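PDB 5JHH: Rho guanine nucleotide exchange factor 11 from Homo sapiens, which probably activates RhoA-type small GTPases by promoting exchange of bound GDP for GTP, through a tandem DH-PH module. Local coordinates for residues L46-R51 and Q146-H151; R169-P174 and E203-V208; R252-E257 and L275-L280. All blocks are in the same frame, centred on the assembly; numbering follows the deposited sequence.

Contact 1 of 3, residues L46-R51 and Q146-H151; sequences LIFYQR and QEAESH
I47, F48 and R51 meet A148, E149 and H151 where two helices of the all-helical DH (RhoGEF) domain come together, helix 18-54 near its C-terminal end and helix 139-150 in its last turn. The short segments run roughly antiparallel, at 143°, with axes 9.7 Å apart, and I47 stands across from A148. No hydrogen bond crosses between them; the join is made by apolar contact.

The centre of that contact is the A148 methyl, which faces F48 and I47 together. F48 CE1 approaches A148 CB obliquely, at 3.6 Å, while I47 CG2 lies 3.9 Å from the same CB. The isoleucine methyl also comes up against the main chain, CG2 to A148 O at 3.4 Å. With CG2 anti to the backbone N and CG1 beside it (chi1 -61°), I47 divides its two branches between A148 and the histidine. At the edge of the F48 ring, close to its plane, the aliphatic part of E149 packs through CG, 4.0 Å from CZ; the side chains cross at about a right angle. L159 and L162 of helix 159-162 also touch F48.

Polar groups work around this patch. The E149 carboxylate turns to the backbone N of L159, which bonds OE2 and ties the glutamate to the next helix. R51 reaches along the margin, NH1 4.2 Å from A148 CB, with a long, weak ion pair to E55. In the last turn of helix 139-150, S150 OG gives a hydrogen bond to E147 O, an acceptor that also takes S150 N.

One CH-pi contact completes the set: I47 CD1 sits over the face of the H151 ring, 3.6 Å from its centroid and only 7° off the normal.

Contact 2 of 3, residues R169-P174 and E203-V208; sequences RLTKYP and EILKYV
L205 meets L170, T171 and P174 from the long helix 189-227, which runs antiparallel to helix 165-182 here, at 153° and 9.8 Å between the segment axes. Before it in sequence, I204 directs its CB toward the partner helix, and its side chain touches Q114 of helix 107-121. L205 does most of the work. CG stands anti to the carbonyl carbon (chi1 -72°), and the two methyls part: CD2 packs 3.6 Å from L170 CB and 4.0 Å from T171 CG2, while CD1 meets P174 CG tip to tip at 3.5 Å. CD1 is equally near L170 O, so the leucine spans a full turn of the partner. T171 turns its OG1 back to Q168 O, leaving CG2 to face the leucine. An aromatic side chain of the neighbouring protein chain also packs on L205. An alanine here would probably open a gap between L170 and P174, both of which would lose the methyls that touch them. One turn on, V208 crosses L170 at about a right angle, its CG2 4.1 Å from L170 CD1. This aliphatic packing of antiparallel helices forms part of the buried core of the elongated helical bundle that makes up the DH domain.

Contact 3 of 3, residues R252-E257 and L275-L280; sequences RKMIHE and LLLEDL
I255 and H256 both face L276 in a classic beta bulge, on the antiparallel hairpin formed by strands 254-263 and 269-277 of the PH domain. The carbonyl of L276 serves two donors at once. I255 N reaches its oxygen at 2.8 Å, nearly along the C=O axis, and H256 N reaches the same oxygen at 3.3 Å, in the carbonyl plane on a lone pair. In return L276 N donates to H256 O at 2.9 Å, from above the carbonyl plane. Toward the strand end E278 N to K253 O is a weak bond, bent to 123° at the hydrogen. L277 N is satisfied within its own segment by L280 O. Further backbone bonds join L275 to V282 and D279 to L316, and H256 NE2 bonds weakly to a glycerol, probably from the crystallisation liquor.

M254, E257, L275 and L277 share the face where helix 189-227 touches M254 and L275. E257 CG stands between the backbone N and carbonyl carbon (chi1 67°), laying the side chain alongside L275, OE1 3.8 Å from L275 CD2; that OE1 accepts a hydrogen bond from Y224 OH. On the other face H256 and L276 pack against helix 352-368, H256 meeting the W358 ring edge-to-face. R252 and D279 are oppositely charged, but modelled too close to be trusted. Within the bulge, I255 CB sits 4.0 Å from L276 CG.

Contacts 1 and 2 both lie in the DH domain and each joins a pair of helices by apolar packing, without a hydrogen bond across; their centres are about 28 Å apart. The touching residues of contact 2 are all buried, whereas contact 1 is partly buried and has R51 and H151 along its margin. Contact 3 is also partly buried but lies in the PH domain, and backbone hydrogen bonds between strands are added to side-chain packing. Helix 189-227 relates the last two: it supplies residues 203-208 to contact 2, and farther along it covers one face of contact 3, whose centre is about 25 Å from that of contact 2.

Contact 1 of 3, residues L46-R51 and Q146-H151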
loop_
_atom_site.group_PDB
_atom_site.type_symbol
_atom_site.label_atom_id
_atom_site.label_comp_id
_atom_site.label_asym_id
_atom_site.label_seq_id
_atom_site.Cartn_x
_atom_site.Cartn_y
_atom_site.Cartn_z
ATOM N N LEU A 46 -15.551 -0.338 -21.026
ATOM C CA LEU A 46 -16.242 0.330 -22.064
ATOM C C LEU A 46 -15.532 1.636 -22.415
ATOM O O LEU A 46 -15.392 1.933 -23.572
ATOM C CB LEU A 46 -17.699 0.566 -21.641
ATOM C CG LEU A 46 -18.445 1.728 -22.336
ATOM C CD1 LEU A 46 -18.895 1.320 -23.744
ATOM C CD2 LEU A 46 -19.615 2.250 -21.484
ATOM N N ILE A 47 -15.115 2.434 -21.435
ATOM C CA ILE A 47 -14.579 3.756 -21.741
ATOM C C ILE A 47 -13.127 3.666 -22.231
ATOM O O ILE A 47 -12.711 4.491 -23.050
ATOM C CB ILE A 47 -14.626 4.699 -20.526
ATOM C CG1 ILE A 47 -16.062 4.918 -20.039
ATOM C CG2 ILE A 47 -14.006 6.047 -20.847
ATOM C CD1 ILE A 47 -17.006 5.467 -21.080
ATOM N N PHE A 48 -12.366 2.674 -21.750
ATOM C CA PHE A 48 -10.958 2.615 -22.061
ATOM C C PHE A 48 -10.602 1.429 -22.947
ATOM O O PHE A 48 -10.204 1.593 -24.104
ATOM C CB PHE A 48 -10.141 2.614 -20.779
ATOM C CG PHE A 48 -10.258 3.898 -19.973
ATOM C CD1 PHE A 48 -9.513 5.005 -20.300
ATOM C CD2 PHE A 48 -11.168 4.008 -18.950
ATOM C CE1 PHE A 48 -9.643 6.183 -19.594
ATOM C CE2 PHE A 48 -11.261 5.168 -18.192
ATOM C CZ PHE A 48 -10.527 6.272 -18.540
ATOM N N TYR A 49 -10.717 0.235 -22.394
ATOM C CA TYR A 49 -10.187 -0.961 -23.019
ATOM C C TYR A 49 -10.721 -1.193 -24.417
ATOM O O TYR A 49 -9.945 -1.290 -25.367
ATOM C CB TYR A 49 -10.462 -2.208 -22.157
ATOM C CG TYR A 49 -10.000 -3.476 -22.828
ATOM C CD1 TYR A 49 -8.679 -3.684 -23.131
ATOM C CD2 TYR A 49 -10.916 -4.457 -23.192
ATOM C CE1 TYR A 49 -8.251 -4.851 -23.789
ATOM C CE2 TYR A 49 -10.526 -5.618 -23.834
ATOM C CZ TYR A 49 -9.190 -5.814 -24.122
ATOM O OH TYR A 49 -8.827 -6.967 -24.728
ATOM N N GLN A 50 -12.039 -1.218 -24.548
ATOM C CA GLN A 50 -12.675 -1.522 -25.849
ATOM C C GLN A 50 -12.420 -0.458 -26.876
ATOM O O GLN A 50 -12.218 -0.771 -28.047
ATOM C CB GLN A 50 -14.172 -1.707 -25.727
ATOM C CG GLN A 50 -14.555 -2.872 -24.838
ATOM C CD GLN A 50 -14.185 -4.220 -25.397
ATOM O OE1 GLN A 50 -14.018 -4.391 -26.594
ATOM N NE2 GLN A 50 -14.025 -5.190 -24.510
ATOM N N ARG A 51 -12.351 0.793 -26.441
ATOM C CA ARG A 51 -12.042 1.871 -27.369
ATOM C C ARG A 51 -10.570 1.876 -27.761
ATOM O O ARG A 51 -10.228 2.132 -28.922
ATOM C CB ARG A 51 -12.452 3.212 -26.817
ATOM C CG ARG A 51 -13.959 3.395 -26.611
ATOM C CD ARG A 51 -14.281 4.833 -26.211
ATOM N NE ARG A 51 -13.771 5.746 -27.246
ATOM C CZ ARG A 51 -13.283 6.976 -27.051
ATOM N NH1 ARG A 51 -13.208 7.520 -25.827
ATOM N NH2 ARG A 51 -12.842 7.662 -28.108
ATOM N N GLN A 146 -7.685 12.350 -22.680
ATOM C CA GLN A 146 -8.455 13.457 -22.112
ATOM C C GLN A 146 -9.922 13.253 -22.369
ATOM O O GLN A 146 -10.739 13.481 -21.505
ATOM C CB GLN A 146 -8.078 14.794 -22.718
ATOM C CG GLN A 146 -6.741 15.319 -22.286
ATOM C CD GLN A 146 -6.322 16.520 -23.123
ATOM O OE1 GLN A 146 -7.150 17.132 -23.818
ATOM N NE2 GLN A 146 -5.035 16.861 -23.069
ATOM N N GLU A 147 -10.252 12.862 -23.590
ATOM C CA GLU A 147 -11.644 12.651 -23.970
ATOM C C GLU A 147 -12.264 11.545 -23.126
ATOM O O GLU A 147 -13.365 11.663 -22.624
ATOM C CB GLU A 147 -11.719 12.270 -25.458
ATOM C CG GLU A 147 -12.623 13.153 -26.323
ATOM C CD GLU A 147 -11.999 13.518 -27.692
ATOM O OE1 GLU A 147 -12.285 12.811 -28.694
ATOM O OE2 GLU A 147 -11.225 14.517 -27.781
ATOM N N ALA A 148 -11.547 10.446 -22.975
ATOM C CA ALA A 148 -12.078 9.290 -22.232
ATOM C C ALA A 148 -12.330 9.675 -20.780
ATOM O O ALA A 148 -13.386 9.378 -20.217
ATOM C CB ALA A 148 -11.094 8.121 -22.298
ATOM N N GLU A 149 -11.369 10.389 -20.210
ATOM C CA GLU A 149 -11.441 10.795 -18.813
ATOM C C GLU A 149 -12.465 11.896 -18.584
ATOM O O GLU A 149 -12.921 12.087 -17.451
ATOM C CB GLU A 149 -10.056 11.191 -18.303
ATOM C CG GLU A 149 -9.145 9.985 -18.175
ATOM C CD GLU A 149 -7.726 10.310 -17.805
ATOM O OE1 GLU A 149 -7.392 11.512 -17.823
ATOM O OE2 GLU A 149 -6.941 9.345 -17.530
ATOM N N SER A 150 -12.934 12.527 -19.657
ATOM C CA SER A 150 -13.980 13.541 -19.492
ATOM C C SER A 150 -15.365 12.907 -19.374
ATOM O O SER A 150 -16.315 13.531 -18.970
ATOM C CB SER A 150 -13.940 14.543 -20.661
ATOM O OG SER A 150 -14.694 14.047 -21.744
ATOM N N HIS A 151 -15.472 11.638 -19.696
ATOM C CA HIS A 151 -16.734 10.953 -19.604
ATOM C C HIS A 151 -17.219 10.922 -18.157
ATOM O O HIS A 151 -16.407 10.799 -17.258
ATOM C CB HIS A 151 -16.554 9.538 -20.126
ATOM C CG HIS A 151 -17.790 8.971 -20.714
ATOM N ND1 HIS A 151 -18.028 8.950 -22.074
ATOM C CD2 HIS A 151 -18.890 8.442 -20.124
ATOM C CE1 HIS A 151 -19.211 8.396 -22.300
ATOM N NE2 HIS A 151 -19.755 8.080 -21.134
#

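Contact 2 of 3, residues R169-P174 and E203-V208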
loop_
_atom_site.group_PDB
_atom_site.type_symbol
_atom_site.label_atom_id
_atom_site.label_comp_id
_atom_site.label_asym_id
_atom_site.label_seq_id
_atom_site.Cartn_x
_atom_site.Cartn_y
_atom_site.Cartn_z
ATOM N N ARG A 169 -10.120 -3.424 -4.065
ATOM C CA ARG A 169 -11.258 -4.222 -3.700
ATOM C C ARG A 169 -10.851 -5.479 -2.894
ATOM O O ARG A 169 -11.417 -5.781 -1.867
ATOM C CB ARG A 169 -12.029 -4.598 -4.957
ATOM C CG ARG A 169 -13.286 -5.358 -4.663
ATOM C CD ARG A 169 -14.108 -4.641 -3.603
ATOM N NE ARG A 169 -15.378 -5.320 -3.430
ATOM C CZ ARG A 169 -16.306 -4.975 -2.552
ATOM N NH1 ARG A 169 -16.131 -3.946 -1.777
ATOM N NH2 ARG A 169 -17.419 -5.684 -2.470
ATOM N N LEU A 170 -9.829 -6.175 -3.325
ATOM C CA LEU A 170 -9.370 -7.313 -2.554
ATOM C C LEU A 170 -8.982 -7.014 -1.085
ATOM O O LEU A 170 -9.192 -7.861 -0.192
ATOM C CB LEU A 170 -8.223 -7.987 -3.248
ATOM C CG LEU A 170 -8.478 -8.606 -4.621
ATOM C CD1 LEU A 170 -7.148 -9.144 -5.132
ATOM C CD2 LEU A 170 -9.514 -9.725 -4.641
ATOM N N THR A 171 -8.396 -5.845 -0.842
ATOM C CA THR A 171 -8.001 -5.445 0.496
ATOM C C THR A 171 -9.186 -5.205 1.382
ATOM O O THR A 171 -9.049 -5.351 2.566
ATOM C CB THR A 171 -7.173 -4.155 0.520
ATOM O OG1 THR A 171 -7.937 -3.079 -0.006
ATOM C CG2 THR A 171 -5.964 -4.331 -0.323
ATOM N N LYS A 172 -10.357 -4.898 0.816
ATOM C CA LYS A 172 -11.535 -4.729 1.629
ATOM C C LYS A 172 -12.206 -6.016 2.085
ATOM O O LYS A 172 -12.932 -6.008 3.070
ATOM C CB LYS A 172 -12.560 -3.908 0.908
ATOM C CG LYS A 172 -12.039 -2.631 0.306
ATOM C CD LYS A 172 -11.326 -1.757 1.326
ATOM C CE LYS A 172 -10.515 -0.679 0.596
ATOM N NZ LYS A 172 -10.696 0.708 1.130
ATOM N N TYR A 173 -12.028 -7.131 1.391
ATOM C CA TYR A 173 -12.786 -8.326 1.768
ATOM C C TYR A 173 -12.522 -8.849 3.208
ATOM O O TYR A 173 -13.434 -9.250 3.904
ATOM C CB TYR A 173 -12.570 -9.444 0.747
ATOM C CG TYR A 173 -13.171 -9.207 -0.609
ATOM C CD1 TYR A 173 -14.447 -8.705 -0.747
ATOM C CD2 TYR A 173 -12.456 -9.503 -1.767
ATOM C CE1 TYR A 173 -15.001 -8.504 -2.005
ATOM C CE2 TYR A 173 -13.022 -9.315 -3.030
ATOM C CZ TYR A 173 -14.279 -8.798 -3.148
ATOM O OH TYR A 173 -14.853 -8.596 -4.389
ATOM N N PRO A 174 -11.273 -8.860 3.656
ATOM C CA PRO A 174 -11.020 -9.325 4.997
ATOM C C PRO A 174 -11.673 -8.423 5.998
ATOM O O PRO A 174 -12.197 -8.873 7.029
ATOM C CB PRO A 174 -9.488 -9.257 5.118
ATOM C CG PRO A 174 -9.013 -9.336 3.675
ATOM C CD PRO A 174 -10.042 -8.560 2.928
ATOM N N GLU A 203 -4.792 -14.803 2.454
ATOM C CA GLU A 203 -3.877 -15.645 1.672
ATOM C C GLU A 203 -3.887 -15.230 0.188
ATOM O O GLU A 203 -2.871 -15.162 -0.484
ATOM C CB GLU A 203 -4.356 -17.077 1.840
ATOM C CG GLU A 203 -3.276 -18.083 2.119
ATOM C CD GLU A 203 -2.329 -17.722 3.231
ATOM O OE1 GLU A 203 -2.794 -17.602 4.374
ATOM O OE2 GLU A 203 -1.109 -17.613 2.934
ATOM N N ILE A 204 -5.056 -14.844 -0.282
ATOM C CA ILE A 204 -5.177 -14.350 -1.630
ATOM C C ILE A 204 -4.420 -13.043 -1.740
ATOM O O ILE A 204 -3.754 -12.793 -2.717
ATOM C CB ILE A 204 -6.662 -14.143 -1.968
ATOM C CG1 ILE A 204 -7.315 -15.493 -2.231
ATOM C CG2 ILE A 204 -6.831 -13.206 -3.119
ATOM C CD1 ILE A 204 -8.830 -15.377 -2.275
ATOM N N LEU A 205 -4.537 -12.185 -0.753
ATOM C CA LEU A 205 -3.786 -10.921 -0.788
ATOM C C LEU A 205 -2.282 -11.142 -0.748
ATOM O O LEU A 205 -1.503 -10.429 -1.409
ATOM C CB LEU A 205 -4.206 -10.021 0.373
ATOM C CG LEU A 205 -5.608 -9.441 0.170
ATOM C CD1 LEU A 205 -6.263 -8.980 1.463
ATOM C CD2 LEU A 205 -5.591 -8.289 -0.823
ATOM N N LYS A 206 -1.859 -12.154 -0.007
ATOM C CA LYS A 206 -0.442 -12.463 0.053
ATOM C C LYS A 206 0.060 -12.950 -1.283
ATOM O O LYS A 206 1.188 -12.605 -1.684
ATOM C CB LYS A 206 -0.142 -13.498 1.136
ATOM C CG LYS A 206 -0.195 -12.932 2.555
ATOM C CD LYS A 206 0.077 -14.058 3.560
ATOM C CE LYS A 206 -0.836 -14.006 4.784
ATOM N NZ LYS A 206 -0.775 -15.245 5.607
ATOM N N TYR A 207 -0.779 -13.703 -1.970
ATOM C CA TYR A 207 -0.440 -14.208 -3.286
ATOM C C TYR A 207 -0.326 -13.068 -4.299
ATOM O O TYR A 207 0.622 -13.013 -5.061
ATOM C CB TYR A 207 -1.517 -15.214 -3.729
ATOM C CG TYR A 207 -1.323 -15.853 -5.080
ATOM C CD1 TYR A 207 -1.594 -15.147 -6.230
ATOM C CD2 TYR A 207 -0.935 -17.187 -5.216
ATOM C CE1 TYR A 207 -1.428 -15.731 -7.476
ATOM C CE2 TYR A 207 -0.786 -17.782 -6.472
ATOM C CZ TYR A 207 -1.027 -17.035 -7.585
ATOM O OH TYR A 207 -0.876 -17.505 -8.856
ATOM N N VAL A 208 -1.292 -12.139 -4.303
ATOM C CA VAL A 208 -1.210 -10.989 -5.216
ATOM C C VAL A 208 -0.031 -10.095 -4.805
ATOM O O VAL A 208 0.701 -9.622 -5.642
ATOM C CB VAL A 208 -2.494 -10.172 -5.236
ATOM C CG1 VAL A 208 -2.347 -8.933 -6.147
ATOM C CG2 VAL A 208 -3.621 -11.060 -5.719
#

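Contact 3 of 3, residues R252-E257 and L275-L280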
loop_
_atom_site.group_PDB
_atom_site.type_symbol
_atom_site.label_atom_id
_atom_site.label_comp_id
_atom_site.label_asym_id
_atom_site.label_seq_id
_atom_site.Cartn_x
_atom_site.Cartn_y
_atom_site.Cartn_z
ATOM N N ARG A 252 18.694 -13.997 -10.161
ATOM C CA ARG A 252 18.551 -14.082 -8.709
ATOM C C ARG A 252 17.326 -13.332 -8.268
ATOM O O ARG A 252 16.805 -12.470 -8.973
ATOM C CB ARG A 252 19.781 -13.486 -8.011
ATOM C CG ARG A 252 21.048 -14.284 -8.260
ATOM C CD ARG A 252 22.208 -13.400 -8.706
ATOM N NE ARG A 252 23.404 -14.175 -9.044
ATOM C CZ ARG A 252 24.038 -14.944 -8.173
ATOM N NH1 ARG A 252 23.586 -15.067 -6.937
ATOM N NH2 ARG A 252 25.120 -15.604 -8.533
ATOM N N LYS A 253 16.881 -13.640 -7.067
ATOM C CA LYS A 253 15.798 -12.903 -6.498
ATOM C C LYS A 253 16.298 -11.776 -5.579
ATOM O O LYS A 253 17.279 -11.929 -4.872
ATOM C CB LYS A 253 14.859 -13.855 -5.768
ATOM C CG LYS A 253 13.919 -14.602 -6.703
ATOM C CD LYS A 253 13.223 -15.744 -5.986
ATOM C CE LYS A 253 12.213 -15.221 -4.985
ATOM N NZ LYS A 253 11.212 -16.276 -4.658
ATOM N N MET A 254 15.609 -10.645 -5.623
ATOM C CA MET A 254 15.900 -9.542 -4.752
ATOM C C MET A 254 15.022 -9.571 -3.529
ATOM O O MET A 254 13.818 -9.736 -3.629
ATOM C CB MET A 254 15.648 -8.237 -5.463
ATOM C CG MET A 254 16.032 -7.037 -4.597
ATOM S SD MET A 254 16.351 -5.605 -5.629
ATOM C CE MET A 254 14.778 -5.381 -6.428
ATOM N N ILE A 255 15.621 -9.348 -2.385
ATOM C CA ILE A 255 14.894 -9.263 -1.157
ATOM C C ILE A 255 14.658 -7.832 -0.785
ATOM O O ILE A 255 13.596 -7.478 -0.265
ATOM C CB ILE A 255 15.692 -9.956 -0.042
ATOM C CG1 ILE A 255 15.891 -11.449 -0.402
ATOM C CG2 ILE A 255 15.051 -9.763 1.319
ATOM C CD1 ILE A 255 16.399 -12.351 0.717
ATOM N N HIS A 256 15.664 -7.001 -1.009
ATOM C CA HIS A 256 15.625 -5.625 -0.533
ATOM C C HIS A 256 16.655 -4.827 -1.294
ATOM O O HIS A 256 17.514 -5.399 -1.929
ATOM C CB HIS A 256 15.909 -5.571 0.959
ATOM C CG HIS A 256 15.543 -4.276 1.585
ATOM N ND1 HIS A 256 16.463 -3.466 2.214
ATOM C CD2 HIS A 256 14.352 -3.650 1.695
ATOM C CE1 HIS A 256 15.852 -2.389 2.681
ATOM N NE2 HIS A 256 14.571 -2.471 2.366
ATOM N N GLU A 257 16.507 -3.511 -1.301
ATOM C CA GLU A 257 17.499 -2.623 -1.883
ATOM C C GLU A 257 17.426 -1.256 -1.200
ATOM O O GLU A 257 16.484 -0.949 -0.479
ATOM C CB GLU A 257 17.293 -2.506 -3.391
ATOM C CG GLU A 257 16.009 -1.819 -3.761
ATOM C CD GLU A 257 15.932 -1.404 -5.209
ATOM O OE1 GLU A 257 16.975 -1.341 -5.898
ATOM O OE2 GLU A 257 14.809 -1.064 -5.635
ATOM N N LEU A 275 22.095 -3.883 -3.121
ATOM C CA LEU A 275 21.088 -4.884 -3.369
ATOM C C LEU A 275 21.273 -6.027 -2.437
ATOM O O LEU A 275 22.342 -6.582 -2.389
ATOM C CB LEU A 275 21.205 -5.455 -4.756
ATOM C CG LEU A 275 21.291 -4.456 -5.898
ATOM C CD1 LEU A 275 21.213 -5.218 -7.209
ATOM C CD2 LEU A 275 20.213 -3.375 -5.789
ATOM N N LEU A 276 20.220 -6.417 -1.730
ATOM C CA LEU A 276 20.227 -7.642 -0.985
ATOM C C LEU A 276 19.509 -8.711 -1.804
ATOM O O LEU A 276 18.302 -8.711 -1.902
ATOM C CB LEU A 276 19.560 -7.455 0.373
ATOM C CG LEU A 276 19.323 -8.755 1.118
ATOM C CD1 LEU A 276 20.584 -9.608 1.169
ATOM C CD2 LEU A 276 18.798 -8.483 2.510
ATOM N N LEU A 277 20.281 -9.613 -2.394
ATOM C CA LEU A 277 19.738 -10.740 -3.120
ATOM C C LEU A 277 19.626 -11.968 -2.206
ATOM O O LEU A 277 19.863 -11.886 -1.005
ATOM C CB LEU A 277 20.610 -11.048 -4.307
ATOM C CG LEU A 277 21.038 -9.809 -5.085
ATOM C CD1 LEU A 277 21.754 -10.228 -6.356
ATOM C CD2 LEU A 277 19.875 -8.886 -5.419
ATOM N N GLU A 278 19.225 -13.087 -2.761
ATOM C CA GLU A 278 19.006 -14.263 -1.954
ATOM C C GLU A 278 20.317 -14.804 -1.375
ATOM O O GLU A 278 20.390 -15.260 -0.215
ATOM C CB GLU A 278 18.391 -15.333 -2.814
ATOM C CG GLU A 278 16.901 -15.200 -2.922
ATOM C CD GLU A 278 16.300 -16.413 -3.608
ATOM O OE1 GLU A 278 16.951 -16.933 -4.568
ATOM O OE2 GLU A 278 15.188 -16.826 -3.181
ATOM N N ASP A 279 21.356 -14.734 -2.188
ATOM C CA ASP A 279 22.601 -15.410 -1.857
ATOM C C ASP A 279 23.753 -14.422 -1.659
ATOM O O ASP A 279 24.755 -14.776 -1.057
ATOM C CB ASP A 279 22.916 -16.411 -2.965
ATOM C CG ASP A 279 22.888 -15.769 -4.367
ATOM O OD1 ASP A 279 22.509 -14.585 -4.546
ATOM O OD2 ASP A 279 23.261 -16.449 -5.325
ATOM N N LEU A 280 23.579 -13.192 -2.150
ATOM C CA LEU A 280 24.629 -12.165 -2.175
ATOM C C LEU A 280 24.116 -10.815 -1.715
ATOM O O LEU A 280 22.985 -10.466 -1.990
ATOM C CB LEU A 280 25.174 -11.967 -3.599
ATOM C CG LEU A 280 25.616 -13.251 -4.302
ATOM C CD1 LEU A 280 25.931 -13.013 -5.761
ATOM C CD2 LEU A 280 26.798 -13.855 -3.556
#